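Local coordinates for protein phosphoribosyl-aminoimidazole carboxylase (Aspergillus clavatus, PDB 3K5I) that probably converts 5-aminoimidazole ribonucleotide to its N5-carboxy derivative at the expense of ATP in purine biosynthesis, as an ATP-grasp enzyme, at residues L35-V40 and L362-A367. Residues are numbered along the deposited sequence; the frame is centred on the assembly and turned at random.
Sequences LGRMLV and LYSKGA. With AIR (5-aminoimidazole ribonucleotide), chain I.
Arg37 reaches from helix 34-46 past the main chain of Leu362 and Tyr363 to the side chain of Ser364. With CG anti to the backbone N (chi1 -171°) and the chain extended from CG to NE, its guanidinium has Ser364 CB lying obliquely to it, NH1 being 3.2 Å from Ser364 CB while Ser364 OG stands off at 3.9 Å from that nitrogen. NH1 donates to Pro59 O, and NH2 makes a weak bond to Asn44 O of the second subunit. A water joins the segments close by: it gives a hydrogen to Leu362 O, 2.6 Å away, and takes a weak one from Arg37 NE. Asn47 ND2 of the second subunit also bonds Leu362 O, which places this side of the contact at the dimer interface. One residue along the helix, the CE methyl of Met38 lies obliquely to the Tyr363 ring, 4.3 Å from CE2, and the Tyr363 hydroxyl is hydrogen-bonded to His376 ND1. The helix follows strand 26-30 of the parallel sheet through a glycine-rich turn, in a strand-turn-helix pattern resembling, by its sequence, that of Rossmann-type folds, and lies within the preATP-grasp family region; the loop between strands 358-362 and 373-380 lies within the C-terminal family region. Both contribute to the cleft that holds 5-aminoimidazole ribonucleotide (AIR). At the start of the helix segment, Leu35 N donates almost straight to AIR O2' (2.8 Å, 163°), while Leu35 CD1 packs 3.7 Å from N1 of the imidazole. From the loop, Lys365 bends at chi3 (63°) and brings NZ to phosphate oxygen O6 of AIR at 2.8 Å; Gln34 OE1 and Lys373 O also accept from this ammonium, which probably fixes its direction.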
ATOM      1  N   LEU A  35      10.583   6.734  -6.015  1.00 16.10           N
ATOM      2  CA  LEU A  35       9.765   7.788  -5.425  1.00 19.20           C
ATOM      3  C   LEU A  35       8.526   7.926  -6.273  1.00  4.61           C
ATOM      4  O   LEU A  35       7.419   7.985  -5.774  1.00 12.06           O
ATOM      5  CB  LEU A  35      10.552   9.113  -5.325  1.00 21.55           C
ATOM      6  CG  LEU A  35      11.656   9.186  -4.267  1.00 16.30           C
ATOM      7  CD1 LEU A  35      12.223  10.614  -4.193  1.00 17.42           C
ATOM      8  CD2 LEU A  35      11.250   8.679  -2.835  1.00  9.32           C
ATOM      9  N   GLY A  36       8.768   8.031  -7.574  1.00  5.77           N
ATOM     10  CA  GLY A  36       7.740   8.210  -8.551  1.00  1.00           C
ATOM     11  C   GLY A  36       6.932   7.014  -8.350  1.00 17.43           C
ATOM     12  O   GLY A  36       5.721   7.163  -8.420  1.00 10.36           O
ATOM     13  N   ARG A  37       7.541   5.872  -8.065  1.00  2.52           N
ATOM     14  CA  ARG A  37       6.610   4.721  -7.892  1.00  4.97           C
ATOM     15  C   ARG A  37       5.666   4.741  -6.676  1.00  9.79           C
ATOM     16  O   ARG A  37       4.534   4.233  -6.669  1.00 14.72           O
ATOM     17  CB  ARG A  37       7.436   3.434  -7.915  1.00 14.05           C
ATOM     18  CG  ARG A  37       6.657   2.128  -7.959  1.00  8.67           C
ATOM     19  CD  ARG A  37       7.614   0.962  -7.658  1.00 14.28           C
ATOM     20  NE  ARG A  37       7.026  -0.387  -7.507  1.00 10.24           N
ATOM     21  CZ  ARG A  37       7.144  -1.334  -8.434  1.00 21.83           C
ATOM     22  NH1 ARG A  37       7.749  -1.058  -9.588  1.00 18.92           N
ATOM     23  NH2 ARG A  37       6.652  -2.538  -8.202  1.00  9.84           N
ATOM     24  N   MET A  38       6.164   5.250  -5.564  1.00  7.01           N
ATOM     25  CA  MET A  38       5.331   5.302  -4.386  1.00  1.00           C
ATOM     26  C   MET A  38       4.261   6.327  -4.689  1.00  8.28           C
ATOM     27  O   MET A  38       3.087   6.190  -4.306  1.00  9.68           O
ATOM     28  CB  MET A  38       6.149   5.619  -3.124  1.00  1.00           C
ATOM     29  CG  MET A  38       6.711   4.271  -2.749  1.00 12.03           C
ATOM     30  SD  MET A  38       7.782   4.186  -1.321  1.00 11.72           S
ATOM     31  CE  MET A  38       9.093   4.998  -1.890  1.00  4.87           C
ATOM     32  N   LEU A  39       4.648   7.350  -5.432  1.00  4.73           N
ATOM     33  CA  LEU A  39       3.612   8.322  -5.778  1.00 13.20           C
ATOM     34  C   LEU A  39       2.474   7.650  -6.571  1.00 30.91           C
ATOM     35  O   LEU A  39       1.315   7.895  -6.264  1.00  9.13           O
ATOM     36  CB  LEU A  39       4.186   9.573  -6.460  1.00 39.27           C
ATOM     37  CG  LEU A  39       3.196  10.753  -6.450  1.00 39.61           C
ATOM     38  CD1 LEU A  39       2.976  11.548  -5.144  1.00  6.10           C
ATOM     39  CD2 LEU A  39       3.464  11.716  -7.593  1.00  5.28           C
ATOM     40  N   VAL A  40       2.794   6.818  -7.569  1.00 33.91           N
ATOM     41  CA  VAL A  40       1.809   6.093  -8.391  1.00 24.26           C
ATOM     42  C   VAL A  40       1.040   5.143  -7.498  1.00  7.55           C
ATOM     43  O   VAL A  40      -0.181   5.073  -7.582  1.00 23.11           O
ATOM     44  CB  VAL A  40       2.435   5.340  -9.609  1.00 20.88           C
ATOM     45  CG1 VAL A  40       1.364   4.843 -10.675  1.00 10.30           C
ATOM     46  CG2 VAL A  40       3.346   6.311 -10.323  1.00 19.29           C
ATOM     47  N   LEU A 362      10.127  -3.406  -2.266  1.00 18.59           N
ATOM     48  CA  LEU A 362      11.253  -3.543  -3.203  1.00  1.00           C
ATOM     49  C   LEU A 362      10.853  -2.586  -4.336  1.00 17.82           C
ATOM     50  O   LEU A 362       9.689  -2.510  -4.758  1.00  1.00           O
ATOM     51  CB  LEU A 362      11.316  -4.957  -3.818  1.00  1.00           C
ATOM     52  CG  LEU A 362      11.718  -5.944  -2.723  1.00 17.91           C
ATOM     53  CD1 LEU A 362      11.493  -7.421  -3.080  1.00 23.65           C
ATOM     54  CD2 LEU A 362      13.196  -5.656  -2.410  1.00 33.24           C
ATOM     55  N   TYR A 363      11.864  -1.886  -4.849  1.00 24.25           N
ATOM     56  CA  TYR A 363      11.740  -0.910  -5.926  1.00 11.55           C
ATOM     57  C   TYR A 363      11.654  -1.360  -7.397  1.00 15.24           C
ATOM     58  O   TYR A 363      11.395  -0.488  -8.245  1.00 15.23           O
ATOM     59  CB  TYR A 363      12.889   0.099  -5.848  1.00  2.70           C
ATOM     60  CG  TYR A 363      12.806   0.848  -4.505  1.00 21.41           C
ATOM     61  CD1 TYR A 363      13.892   1.557  -4.005  1.00 18.53           C
ATOM     62  CD2 TYR A 363      11.639   0.827  -3.728  1.00 15.36           C
ATOM     63  CE1 TYR A 363      13.815   2.144  -2.731  1.00 15.39           C
ATOM     64  CE2 TYR A 363      11.552   1.464  -2.445  1.00 24.50           C
ATOM     65  CZ  TYR A 363      12.644   2.136  -1.961  1.00 15.30           C
ATOM     66  OH  TYR A 363      12.633   2.816  -0.722  1.00 18.21           O
ATOM     67  N   SER A 364      11.783  -2.662  -7.697  1.00 16.46           N
ATOM     68  CA  SER A 364      11.740  -3.136  -9.093  1.00 15.91           C
ATOM     69  C   SER A 364      12.863  -2.358  -9.851  1.00 30.25           C
ATOM     70  O   SER A 364      12.675  -2.014 -11.027  1.00 10.35           O
ATOM     71  CB  SER A 364      10.356  -2.950  -9.779  1.00 25.26           C
ATOM     72  OG  SER A 364      10.058  -4.015 -10.716  1.00 16.49           O
ATOM     73  N   LYS A 365      14.021  -2.072  -9.233  1.00 23.37           N
ATOM     74  CA  LYS A 365      15.126  -1.290  -9.892  1.00 10.67           C
ATOM     75  C   LYS A 365      16.179  -1.906 -10.834  1.00 21.42           C
ATOM     76  O   LYS A 365      17.037  -1.233 -11.449  1.00 22.19           O
ATOM     77  CB  LYS A 365      15.765  -0.274  -8.914  1.00 17.53           C
ATOM     78  CG  LYS A 365      14.938   1.011  -8.706  1.00 42.53           C
ATOM     79  CD  LYS A 365      15.405   1.823  -7.497  1.00  5.16           C
ATOM     80  CE  LYS A 365      16.856   2.304  -7.704  1.00 12.72           C
ATOM     81  NZ  LYS A 365      17.047   3.255  -6.557  1.00 16.96           N
ATOM     82  N   GLY A 366      16.141  -3.220 -10.910  1.00 16.75           N
ATOM     83  CA  GLY A 366      17.062  -3.926 -11.797  1.00 27.31           C
ATOM     84  C   GLY A 366      18.347  -4.375 -11.147  1.00 25.65           C
ATOM     85  O   GLY A 366      18.326  -5.016 -10.087  1.00 39.48           O
ATOM     86  N   ALA A 367      19.432  -4.022 -11.833  1.00 20.74           N
ATOM     87  CA  ALA A 367      20.741  -4.374 -11.329  1.00 99.75           C
ATOM     88  C   ALA A 367      20.994  -3.600 -10.069  1.00 19.70           C
ATOM     89  O   ALA A 367      20.986  -2.377 -10.063  1.00 83.24           O
ATOM     90  CB  ALA A 367      21.839  -4.048 -12.298  1.00 37.78           C
TER
HETATM   91  N1  AIR I 402      15.495  10.017  -5.800  1.00 15.09           N
HETATM   92  C2  AIR I 402      15.365  11.290  -6.273  1.00 12.43           C
HETATM   93  N3  AIR I 402      16.197  12.182  -5.743  1.00 21.38           N
HETATM   94  C4  AIR I 402      16.893  11.426  -4.817  1.00 23.18           C
HETATM   95  C5  AIR I 402      16.489  10.093  -4.837  1.00 16.33           C
HETATM   96  N6  AIR I 402      16.917   9.009  -4.116  1.00 12.66           N
HETATM   97  C1' AIR I 402      14.862   8.727  -6.161  1.00 12.58           C
HETATM   98  C2' AIR I 402      13.788   8.850  -7.267  1.00  1.38           C
HETATM   99  C3' AIR I 402      14.801   8.957  -8.421  1.00 12.79           C
HETATM  100  C4' AIR I 402      15.668   7.741  -8.085  1.00 18.73           C
HETATM  101  O4' AIR I 402      15.940   7.978  -6.690  1.00 18.21           O
HETATM  102  O2' AIR I 402      12.770   7.836  -7.393  1.00 18.93           O
HETATM  103  O3' AIR I 402      14.110   8.979  -9.652  1.00 14.06           O
HETATM  104  C5' AIR I 402      16.462   6.688  -8.835  1.00 23.84           C
HETATM  105  O5' AIR I 402      17.805   6.489  -8.309  1.00 15.36           O
HETATM  106  P   AIR I 402      18.780   5.456  -9.078  1.00 21.95           P
HETATM  107  O6  AIR I 402      19.233   4.253  -8.086  1.00 13.46           O
HETATM  108  O7  AIR I 402      19.905   6.332  -9.508  1.00 16.33           O
HETATM  109  O8  AIR I 402      17.992   4.879 -10.232  1.00 12.65           O
HETATM  110  O   HOH W   1       7.345  -1.610  -4.311  1.00 18.74           O